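Local structure of hypothetical 33.3 KDA protein IN ade3-ser2 intergenic region (Saccharomyces cerevisiae, 1ODF) at residues C30-I34 with L111-F115; G97-H102 with G160-G164. The protein is probably an ATP-dependent kinase whose substrate is not yet known, with a structure closely resembling that of bacterial pantothenate kinase. All blocks are in the same frame, centred on the assembly; numbering follows the deposited sequence.

Contact 1 (C30-I34 with L111-F115); sequences CPLFI and LNTIF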
ATOM      1  N   CYS A  30      22.571   2.198  -2.226  1.00 34.37           N
ATOM      2  CA  CYS A  30      21.301   2.806  -1.836  1.00 34.34           C
ATOM      3  C   CYS A  30      20.258   1.696  -1.671  1.00 32.93           C
ATOM      4  O   CYS A  30      20.426   0.590  -2.183  1.00 33.17           O
ATOM      5  CB  CYS A  30      20.842   3.804  -2.902  1.00 35.61           C
ATOM      6  SG  CYS A  30      20.451   3.064  -4.516  1.00 38.58           S
ATOM      7  N   PRO A  31      19.171   1.968  -0.942  1.00 32.42           N
ATOM      8  CA  PRO A  31      18.154   0.927  -0.765  1.00 32.20           C
ATOM      9  C   PRO A  31      17.435   0.584  -2.077  1.00 31.54           C
ATOM     10  O   PRO A  31      17.386   1.383  -3.017  1.00 31.31           O
ATOM     11  CB  PRO A  31      17.178   1.553   0.242  1.00 33.24           C
ATOM     12  CG  PRO A  31      17.967   2.666   0.886  1.00 33.61           C
ATOM     13  CD  PRO A  31      18.781   3.204  -0.246  1.00 34.21           C
ATOM     14  N   LEU A  32      16.902  -0.625  -2.141  1.00 31.09           N
ATOM     15  CA  LEU A  32      16.123  -1.056  -3.289  1.00 30.08           C
ATOM     16  C   LEU A  32      14.738  -1.193  -2.668  1.00 31.46           C
ATOM     17  O   LEU A  32      14.564  -1.931  -1.694  1.00 30.04           O
ATOM     18  CB  LEU A  32      16.575  -2.429  -3.792  1.00 30.87           C
ATOM     19  CG  LEU A  32      16.028  -3.009  -5.114  1.00 31.49           C
ATOM     20  CD1 LEU A  32      15.529  -4.408  -4.879  1.00 28.51           C
ATOM     21  CD2 LEU A  32      14.933  -2.164  -5.693  1.00 31.20           C
ATOM     22  N   PHE A  33      13.762  -0.466  -3.195  1.00 31.91           N
ATOM     23  CA  PHE A  33      12.411  -0.579  -2.666  1.00 33.54           C
ATOM     24  C   PHE A  33      11.593  -1.603  -3.448  1.00 34.14           C
ATOM     25  O   PHE A  33      11.829  -1.833  -4.639  1.00 34.33           O
ATOM     26  CB  PHE A  33      11.697   0.776  -2.697  1.00 33.06           C
ATOM     27  CG  PHE A  33      12.075   1.675  -1.559  1.00 37.88           C
ATOM     28  CD1 PHE A  33      13.382   2.150  -1.429  1.00 38.91           C
ATOM     29  CD2 PHE A  33      11.139   2.010  -0.584  1.00 38.58           C
ATOM     30  CE1 PHE A  33      13.753   2.943  -0.340  1.00 41.82           C
ATOM     31  CE2 PHE A  33      11.500   2.802   0.510  1.00 40.70           C
ATOM     32  CZ  PHE A  33      12.811   3.270   0.633  1.00 40.94           C
ATOM     33  N   ILE A  34      10.655  -2.237  -2.754  1.00 31.93           N
ATOM     34  CA  ILE A  34       9.767  -3.200  -3.374  1.00 32.50           C
ATOM     35  C   ILE A  34       8.351  -2.843  -2.920  1.00 32.82           C
ATOM     36  O   ILE A  34       7.999  -2.984  -1.742  1.00 32.53           O
ATOM     37  CB  ILE A  34      10.114  -4.641  -2.973  1.00 31.12           C
ATOM     38  CG1 ILE A  34      11.532  -4.975  -3.438  1.00 29.86           C
ATOM     39  CG2 ILE A  34       9.123  -5.608  -3.632  1.00 31.45           C
ATOM     40  CD1 ILE A  34      11.967  -6.372  -3.115  1.00 30.20           C
ATOM     41  N   LEU A 111      12.233   8.076   5.785  1.00 40.95           N
ATOM     42  CA  LEU A 111      12.877   8.014   4.482  1.00 42.02           C
ATOM     43  C   LEU A 111      14.214   8.740   4.555  1.00 43.28           C
ATOM     44  O   LEU A 111      15.229   8.241   4.056  1.00 40.33           O
ATOM     45  CB  LEU A 111      11.989   8.662   3.415  1.00 39.92           C
ATOM     46  CG  LEU A 111      11.157   7.761   2.496  1.00 42.29           C
ATOM     47  CD1 LEU A 111      11.235   6.315   2.929  1.00 39.71           C
ATOM     48  CD2 LEU A 111       9.712   8.237   2.506  1.00 43.59           C
ATOM     49  N   ASN A 112      14.199   9.917   5.182  1.00 45.00           N
ATOM     50  CA  ASN A 112      15.408  10.724   5.342  1.00 47.17           C
ATOM     51  C   ASN A 112      16.498   9.917   6.013  1.00 45.75           C
ATOM     52  O   ASN A 112      17.627   9.850   5.526  1.00 46.32           O
ATOM     53  CB  ASN A 112      15.139  11.970   6.199  1.00 49.92           C
ATOM     54  CG  ASN A 112      14.318  13.011   5.476  1.00 52.71           C
ATOM     55  OD1 ASN A 112      14.434  13.171   4.259  1.00 56.07           O
ATOM     56  ND2 ASN A 112      13.491  13.739   6.222  1.00 54.52           N
ATOM     57  N   THR A 113      16.149   9.318   7.143  1.00 44.28           N
ATOM     58  CA  THR A 113      17.085   8.509   7.904  1.00 46.63           C
ATOM     59  C   THR A 113      17.618   7.347   7.065  1.00 47.84           C
ATOM     60  O   THR A 113      18.818   7.063   7.072  1.00 47.11           O
ATOM     61  CB  THR A 113      16.416   7.955   9.183  1.00 47.38           C
ATOM     62  OG1 THR A 113      16.002   9.049  10.017  1.00 47.76           O
ATOM     63  CG2 THR A 113      17.382   7.068   9.956  1.00 47.08           C
ATOM     64  N   ILE A 114      16.728   6.682   6.333  1.00 48.63           N
ATOM     65  CA  ILE A 114      17.131   5.556   5.503  1.00 48.34           C
ATOM     66  C   ILE A 114      18.124   5.969   4.425  1.00 50.32           C
ATOM     67  O   ILE A 114      19.145   5.310   4.240  1.00 51.50           O
ATOM     68  CB  ILE A 114      15.905   4.877   4.871  1.00 47.72           C
ATOM     69  CG1 ILE A 114      15.123   4.161   5.968  1.00 46.10           C
ATOM     70  CG2 ILE A 114      16.326   3.897   3.783  1.00 46.51           C
ATOM     71  CD1 ILE A 114      13.923   3.438   5.474  1.00 46.47           C
ATOM     72  N   PHE A 115      17.844   7.057   3.716  1.00 51.65           N
ATOM     73  CA  PHE A 115      18.769   7.510   2.681  1.00 54.76           C
ATOM     74  C   PHE A 115      19.912   8.338   3.269  1.00 58.82           C
ATOM     75  O   PHE A 115      20.647   8.997   2.536  1.00 60.30           O
ATOM     76  CB  PHE A 115      18.039   8.324   1.606  1.00 49.48           C
ATOM     77  CG  PHE A 115      17.177   7.491   0.700  1.00 46.35           C
ATOM     78  CD1 PHE A 115      15.912   7.081   1.100  1.00 45.69           C
ATOM     79  CD2 PHE A 115      17.648   7.082  -0.545  1.00 44.63           C
ATOM     80  CE1 PHE A 115      15.127   6.273   0.275  1.00 45.30           C
ATOM     81  CE2 PHE A 115      16.876   6.276  -1.377  1.00 42.70           C
ATOM     82  CZ  PHE A 115      15.611   5.870  -0.965  1.00 44.89           C
TER
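P31 sets its CD over one face of the F115 ring, 4.2 Å from the ring centroid, in a CH-pi contact. This is helix-on-sheet packing in a P-loop kinase fold, at the N-terminal end of a central strand in the parallel part of the sheet: P31 leads into strand 32-37, an inner strand that runs into the predicted ATP-binding (Walker A) loop, and F115 is the first residue past helix 104-114. The same proline sets its CG 3.5 Å from CG2 of I114. Two residues on, F33 points to the same side as P31, whereas L32 turns to the other side of the sheet, where W23 of helix 8-24 packs on it. The F33 and F115 rings meet rim to rim with planes only 10° apart, so neither lies over the other. No hydrogen bond joins the segments; apolar contact holds them. L111, one helical turn before F115, completes the patch, its CD1 reaching to 4.1 Å from CZ of F33.

Contact 2 (G97-H102 with G160-G164); sequences GLPGTH and GWFLG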
ATOM      1  N   GLY A  97      -8.146   5.740   7.169  1.00 42.28           N
ATOM      2  CA  GLY A  97      -8.556   5.079   5.946  1.00 41.74           C
ATOM      3  C   GLY A  97      -7.943   5.566   4.645  1.00 42.45           C
ATOM      4  O   GLY A  97      -6.973   4.996   4.150  1.00 44.08           O
ATOM      5  N   LEU A  98      -8.510   6.627   4.087  1.00 42.45           N
ATOM      6  CA  LEU A  98      -8.057   7.161   2.811  1.00 41.11           C
ATOM      7  C   LEU A  98      -6.763   7.962   2.873  1.00 41.23           C
ATOM      8  O   LEU A  98      -6.289   8.325   3.953  1.00 40.24           O
ATOM      9  CB  LEU A  98      -9.148   8.053   2.202  1.00 41.40           C
ATOM     10  CG  LEU A  98     -10.467   7.443   1.712  1.00 44.79           C
ATOM     11  CD1 LEU A  98     -10.168   6.371   0.666  1.00 44.61           C
ATOM     12  CD2 LEU A  98     -11.252   6.852   2.887  1.00 44.75           C
ATOM     13  N   PRO A  99      -6.172   8.244   1.696  1.00 38.58           N
ATOM     14  CA  PRO A  99      -4.936   9.022   1.643  1.00 38.36           C
ATOM     15  C   PRO A  99      -5.213  10.329   2.394  1.00 37.59           C
ATOM     16  O   PRO A  99      -6.256  10.956   2.190  1.00 34.79           O
ATOM     17  CB  PRO A  99      -4.748   9.255   0.150  1.00 37.56           C
ATOM     18  CG  PRO A  99      -5.328   8.027  -0.453  1.00 36.44           C
ATOM     19  CD  PRO A  99      -6.585   7.832   0.343  1.00 37.07           C
ATOM     20  N   GLY A 100      -4.288  10.732   3.259  1.00 37.01           N
ATOM     21  CA  GLY A 100      -4.490  11.947   4.024  1.00 37.25           C
ATOM     22  C   GLY A 100      -4.637  11.600   5.492  1.00 37.70           C
ATOM     23  O   GLY A 100      -4.548  12.468   6.356  1.00 39.55           O
ATOM     24  N   THR A 101      -4.856  10.317   5.774  1.00 37.62           N
ATOM     25  CA  THR A 101      -5.007   9.847   7.145  1.00 37.71           C
ATOM     26  C   THR A 101      -3.713   9.233   7.675  1.00 37.54           C
ATOM     27  O   THR A 101      -3.717   8.553   8.707  1.00 35.37           O
ATOM     28  CB  THR A 101      -6.144   8.800   7.266  1.00 38.00           C
ATOM     29  OG1 THR A 101      -5.834   7.652   6.464  1.00 39.87           O
ATOM     30  CG2 THR A 101      -7.471   9.401   6.811  1.00 38.86           C
ATOM     31  N   HIS A 102      -2.612   9.463   6.964  1.00 36.09           N
ATOM     32  CA  HIS A 102      -1.319   8.948   7.397  1.00 37.75           C
ATOM     33  C   HIS A 102      -0.395  10.080   7.841  1.00 37.93           C
ATOM     34  O   HIS A 102      -0.532  11.220   7.406  1.00 36.76           O
ATOM     35  CB  HIS A 102      -0.636   8.153   6.276  1.00 38.60           C
ATOM     36  CG  HIS A 102      -1.337   6.882   5.924  1.00 38.71           C
ATOM     37  ND1 HIS A 102      -2.333   6.818   4.973  1.00 37.25           N
ATOM     38  CD2 HIS A 102      -1.201   5.627   6.415  1.00 37.28           C
ATOM     39  CE1 HIS A 102      -2.775   5.578   4.890  1.00 38.08           C
ATOM     40  NE2 HIS A 102      -2.106   4.835   5.755  1.00 36.63           N
ATOM     41  N   GLY A 160       0.519  -1.382   0.232  1.00 31.06           N
ATOM     42  CA  GLY A 160      -0.723  -0.672   0.481  1.00 28.46           C
ATOM     43  C   GLY A 160      -1.677  -0.883  -0.686  1.00 30.18           C
ATOM     44  O   GLY A 160      -1.262  -1.286  -1.779  1.00 28.28           O
ATOM     45  N   TRP A 161      -2.958  -0.602  -0.459  1.00 30.67           N
ATOM     46  CA  TRP A 161      -3.974  -0.777  -1.492  1.00 32.86           C
ATOM     47  C   TRP A 161      -3.981   0.355  -2.521  1.00 32.05           C
ATOM     48  O   TRP A 161      -4.571   0.206  -3.591  1.00 32.91           O
ATOM     49  CB  TRP A 161      -5.377  -0.909  -0.862  1.00 31.96           C
ATOM     50  CG  TRP A 161      -5.818   0.323  -0.145  1.00 27.72           C
ATOM     51  CD1 TRP A 161      -5.559   0.654   1.156  1.00 28.29           C
ATOM     52  CD2 TRP A 161      -6.489   1.447  -0.718  1.00 26.90           C
ATOM     53  NE1 TRP A 161      -6.021   1.926   1.425  1.00 26.80           N
ATOM     54  CE2 TRP A 161      -6.593   2.434   0.289  1.00 25.22           C
ATOM     55  CE3 TRP A 161      -7.007   1.723  -1.992  1.00 28.69           C
ATOM     56  CZ2 TRP A 161      -7.188   3.674   0.060  1.00 24.37           C
ATOM     57  CZ3 TRP A 161      -7.598   2.950  -2.214  1.00 25.09           C
ATOM     58  CH2 TRP A 161      -7.683   3.912  -1.194  1.00 25.96           C
ATOM     59  N   PHE A 162      -3.332   1.477  -2.206  1.00 31.24           N
ATOM     60  CA  PHE A 162      -3.289   2.613  -3.129  1.00 30.88           C
ATOM     61  C   PHE A 162      -1.877   3.058  -3.553  1.00 29.71           C
ATOM     62  O   PHE A 162      -1.701   4.140  -4.117  1.00 30.07           O
ATOM     63  CB  PHE A 162      -4.037   3.803  -2.520  1.00 31.26           C
ATOM     64  CG  PHE A 162      -3.370   4.380  -1.297  1.00 31.60           C
ATOM     65  CD1 PHE A 162      -2.482   5.454  -1.410  1.00 29.19           C
ATOM     66  CD2 PHE A 162      -3.628   3.854  -0.035  1.00 31.83           C
ATOM     67  CE1 PHE A 162      -1.860   5.999  -0.278  1.00 30.78           C
ATOM     68  CE2 PHE A 162      -3.011   4.390   1.112  1.00 33.32           C
ATOM     69  CZ  PHE A 162      -2.124   5.467   0.989  1.00 31.63           C
ATOM     70  N   LEU A 163      -0.874   2.233  -3.288  1.00 28.01           N
ATOM     71  CA  LEU A 163       0.481   2.586  -3.670  1.00 29.24           C
ATOM     72  C   LEU A 163       0.597   2.648  -5.194  1.00 30.60           C
ATOM     73  O   LEU A 163       0.209   1.713  -5.905  1.00 29.03           O
ATOM     74  CB  LEU A 163       1.478   1.566  -3.117  1.00 29.09           C
ATOM     75  CG  LEU A 163       1.535   1.345  -1.601  1.00 30.52           C
ATOM     76  CD1 LEU A 163       2.742   0.476  -1.266  1.00 29.50           C
ATOM     77  CD2 LEU A 163       1.631   2.674  -0.876  1.00 28.97           C
ATOM     78  N   GLY A 164       1.128   3.758  -5.697  1.00 28.94           N
ATOM     79  CA  GLY A 164       1.276   3.894  -7.131  1.00 31.13           C
ATOM     80  C   GLY A 164       0.260   4.839  -7.749  1.00 32.06           C
ATOM     81  O   GLY A 164       0.482   5.342  -8.851  1.00 31.73           O
TER
HETATM   82  O   HOH W   1      -5.121   3.069   3.820  1.00 44.85           O
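Both segments are irregular loops, and their nearest CA atoms, those of P99 and F162, are still 8.2 Å apart, so side chains and a water bridge the gap. In 97-102 the chain makes a type II beta turn from L98 to T101, closed by T101 N to L98 O at 3.1 Å, with G100 at a positive phi. T101 OG1 braces the turn, donating to L98 O (2.6 Å) and accepting from G97 N (3.1 Å). From this turn P99 puts its CG over the face of F162, 4.0 Å from the ring centroid, a CH-pi contact. Beside it, CE1 of H102 comes within 4.0 Å of CZ of F162; the imidazole is held by D71 at NE2 and Y192 at ND1. W161 packs its CH2 4.0 Å from CD1 of L98, while a water accepts from W161 NE1 (2.8 Å) and donates to G97 O (2.7 Å). The W161 side chain is also about 4 Å from that of K44, predicted to bind ATP, at their nearest atoms. The arrangement thus joins two loops, with W161 next to the predicted Walker A (P-loop), consistent with a place at the active-site cleft of a P-loop kinase.

The centres of contacts 1 and 2 lie 19 Å apart, with nearest atoms about 6 Å from each other and no touch. Their segments alternate along the chain, in the order 30-34, 97-102, 111-115, 160-164. Helix 104-114 connects them directly: it starts just after the 97-102 loop and ends at I114, just before F115. The main sheet connects them too, since strand 155-160, which leads into 160-164, neighbours strand 32-37. Contact 1 therefore packs the far end of this helix against the start of a central strand, whereas contact 2 joins loops at the other end of the sheet, beside the predicted ATP-binding loop. The helix and the adjoining strands thus span the distance from the apolar contact to the probable active site.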